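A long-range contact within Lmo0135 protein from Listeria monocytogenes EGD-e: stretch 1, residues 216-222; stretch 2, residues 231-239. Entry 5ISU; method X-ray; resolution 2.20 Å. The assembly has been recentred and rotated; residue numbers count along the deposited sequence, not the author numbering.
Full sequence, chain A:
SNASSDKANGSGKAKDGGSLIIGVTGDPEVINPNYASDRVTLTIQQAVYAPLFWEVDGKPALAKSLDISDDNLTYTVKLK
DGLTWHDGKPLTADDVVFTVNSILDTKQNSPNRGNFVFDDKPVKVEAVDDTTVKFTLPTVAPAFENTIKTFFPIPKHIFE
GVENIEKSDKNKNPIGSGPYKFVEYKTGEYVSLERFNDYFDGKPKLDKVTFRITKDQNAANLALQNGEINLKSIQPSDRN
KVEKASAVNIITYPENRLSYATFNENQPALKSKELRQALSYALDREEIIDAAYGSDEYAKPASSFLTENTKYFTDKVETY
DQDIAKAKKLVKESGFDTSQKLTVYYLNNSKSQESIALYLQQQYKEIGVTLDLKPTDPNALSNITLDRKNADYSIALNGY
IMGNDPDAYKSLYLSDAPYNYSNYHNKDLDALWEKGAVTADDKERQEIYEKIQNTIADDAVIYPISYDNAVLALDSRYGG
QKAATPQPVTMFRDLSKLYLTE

Stretch 1, residues 216-222: DQNAANL
Stretch 2 (231-239) LKSIQPSDR

Stretch 1 is a helix from Q217 to L222 that continues later in the chain. D216 is its N-cap, chi1 t, and its OD1 accepts from A219 N at 2.9 Å. A220 N to D216 O and N221 N to Q217 O, both 2.8 Å, form the first helical turns. Stretch 2 opens as a strand whose axis passes 10.2 Å from the helix axis, at 152° between N-to-C directions, so the two run roughly antiparallel.

L231 is extended (phi/psi -155/136) and lies out of reach of the helix. K232 is also extended (-169/166) and points toward it. The CA atoms of K232 and A220 are 8.7 Å apart. The K232 side chain takes rotamers p, t, m, m and fills this gap. Its CE packs 3.5 Å from A220 CB. Its NZ donates a hydrogen bond to N221 OD1 at 2.9 Å. The side chain also curls back on its own backbone: K232 NZ donates to S233 O, 2.9 Å.

S233 (-81/145, chi1 m) points sideways and adds little else. I234 (-123/142) is m, m; its CD1 reaches 3.7 Å from N221 OD1, and its CA lies 8.2 Å from N221 CA. Q235 (-83/146) is m, m and its CB points sideways. Its backbone N donates to water 1 at 3.0 Å.

P236 to D238 have helical phi/psi. D238 N donates to Q235 O at 2.9 Å, closing a turn. The CA-to-CB bond of D238 points toward the helix. D238 is chi1 m. Its OD2 lies 3.6 Å from N221 ND2 and accepts from water 1 at 2.7 Å. Water 1 also accepts a weak bond from N221 ND2 at 3.4 Å, so it bridges the stretches. R239 points away.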

# COMPACT_ATOMS: atom_id res chain seq x y z
N ASP A 216 7.42 -19.10 -10.11
CA ASP A 216 6.86 -20.33 -9.50
C ASP A 216 7.25 -20.45 -8.02
O ASP A 216 8.43 -20.56 -7.68
CB ASP A 216 7.30 -21.56 -10.30
CG ASP A 216 6.57 -22.84 -9.86
OD1 ASP A 216 6.95 -23.43 -8.83
OD2 ASP A 216 5.65 -23.27 -10.60
N GLN A 217 6.25 -20.44 -7.14
CA GLN A 217 6.49 -20.52 -5.69
C GLN A 217 7.04 -21.86 -5.21
O GLN A 217 7.84 -21.89 -4.28
CB GLN A 217 5.24 -20.12 -4.89
CG GLN A 217 4.90 -18.63 -5.04
CD GLN A 217 5.91 -17.73 -4.34
OE1 GLN A 217 6.82 -17.16 -4.97
NE2 GLN A 217 5.80 -17.64 -3.01
N ASN A 218 6.60 -22.97 -5.80
CA ASN A 218 7.17 -24.28 -5.42
C ASN A 218 8.68 -24.27 -5.71
O ASN A 218 9.47 -24.63 -4.85
CB ASN A 218 6.47 -25.47 -6.09
CG ASN A 218 5.18 -25.89 -5.37
OD1 ASN A 218 4.95 -25.53 -4.22
ND2 ASN A 218 4.37 -26.69 -6.04
N ALA A 219 9.05 -23.75 -6.88
CA ALA A 219 10.44 -23.63 -7.26
C ALA A 219 11.18 -22.60 -6.39
O ALA A 219 12.33 -22.82 -5.99
CB ALA A 219 10.55 -23.23 -8.72
N ALA A 220 10.52 -21.49 -6.10
CA ALA A 220 11.15 -20.44 -5.31
C ALA A 220 11.44 -20.92 -3.88
O ALA A 220 12.49 -20.64 -3.34
CB ALA A 220 10.29 -19.19 -5.29
N ASN A 221 10.48 -21.64 -3.30
CA ASN A 221 10.62 -22.16 -1.93
C ASN A 221 11.69 -23.24 -1.86
O ASN A 221 12.41 -23.34 -0.85
CB ASN A 221 9.27 -22.66 -1.39
CG ASN A 221 8.30 -21.51 -1.09
OD1 ASN A 221 8.70 -20.35 -0.93
ND2 ASN A 221 7.01 -21.83 -0.98
N LEU A 222 11.82 -24.02 -2.93
CA LEU A 222 12.89 -25.00 -3.00
C LEU A 222 14.27 -24.27 -3.07
O LEU A 222 15.24 -24.68 -2.42
CB LEU A 222 12.71 -25.92 -4.19
CG LEU A 222 13.76 -27.01 -4.26
CD1 LEU A 222 13.72 -27.85 -2.99
CD2 LEU A 222 13.54 -27.86 -5.51
N LEU A 231 16.06 -14.79 1.25
CA LEU A 231 14.94 -14.01 1.78
C LEU A 231 13.84 -13.83 0.74
O LEU A 231 14.12 -13.58 -0.42
CB LEU A 231 15.44 -12.59 2.19
CG LEU A 231 14.36 -11.51 2.46
CD1 LEU A 231 13.43 -11.91 3.60
CD2 LEU A 231 14.98 -10.14 2.74
N LYS A 232 12.60 -14.00 1.16
CA LYS A 232 11.46 -13.82 0.26
C LYS A 232 10.17 -13.81 1.04
O LYS A 232 10.11 -14.23 2.20
CB LYS A 232 11.37 -14.98 -0.75
CG LYS A 232 11.07 -16.33 -0.10
CD LYS A 232 11.24 -17.52 -1.02
CE LYS A 232 10.26 -17.51 -2.18
NZ LYS A 232 8.84 -17.61 -1.75
N SER A 233 9.13 -13.37 0.36
CA SER A 233 7.77 -13.41 0.86
C SER A 233 7.21 -14.83 0.66
O SER A 233 7.51 -15.49 -0.33
CB SER A 233 6.91 -12.42 0.08
OG SER A 233 7.44 -11.11 0.25
N ILE A 234 6.38 -15.25 1.61
CA ILE A 234 5.76 -16.57 1.62
C ILE A 234 4.24 -16.41 1.67
O ILE A 234 3.73 -15.51 2.32
CB ILE A 234 6.20 -17.35 2.89
CG1 ILE A 234 7.72 -17.39 3.03
CG2 ILE A 234 5.64 -18.77 2.90
CD1 ILE A 234 8.45 -17.96 1.84
N GLN A 235 3.52 -17.28 0.96
CA GLN A 235 2.07 -17.28 1.02
C GLN A 235 1.68 -18.07 2.28
O GLN A 235 2.40 -19.01 2.67
CB GLN A 235 1.47 -17.89 -0.24
CG GLN A 235 1.92 -17.18 -1.49
CD GLN A 235 1.65 -15.69 -1.42
OE1 GLN A 235 2.58 -14.88 -1.32
NE2 GLN A 235 0.37 -15.33 -1.36
N PRO A 236 0.59 -17.67 2.95
CA PRO A 236 0.16 -18.36 4.17
C PRO A 236 0.12 -19.90 4.08
O PRO A 236 0.59 -20.58 5.00
CB PRO A 236 -1.25 -17.81 4.38
CG PRO A 236 -1.18 -16.42 3.84
CD PRO A 236 -0.20 -16.45 2.71
N SER A 237 -0.40 -20.42 2.97
CA SER A 237 -0.53 -21.86 2.74
C SER A 237 0.83 -22.57 2.63
O SER A 237 0.90 -23.78 2.82
CB SER A 237 -1.39 -22.14 1.49
OG SER A 237 -0.83 -21.56 0.31
N ASP A 238 1.90 -21.82 2.35
CA ASP A 238 3.22 -22.43 2.25
C ASP A 238 4.06 -22.31 3.53
O ASP A 238 5.13 -22.93 3.61
CB ASP A 238 4.00 -21.81 1.08
CG ASP A 238 3.38 -22.14 -0.29
OD1 ASP A 238 2.88 -23.28 -0.47
OD2 ASP A 238 3.42 -21.26 -1.19
N ARG A 239 3.56 -21.60 4.53
CA ARG A 239 4.33 -21.33 5.75
C ARG A 239 4.81 -22.57 6.52
O ARG A 239 5.95 -22.60 6.94
CB ARG A 239 3.57 -20.35 6.63
CG ARG A 239 4.27 -19.81 7.86
CD ARG A 239 4.12 -20.67 9.10
NE ARG A 239 3.97 -19.80 10.27
CZ ARG A 239 4.94 -19.40 11.09
NH1 ARG A 239 6.18 -19.81 10.94
NH2 ARG A 239 4.65 -18.60 12.10
O HOH W 1 5.01 -19.07 -0.88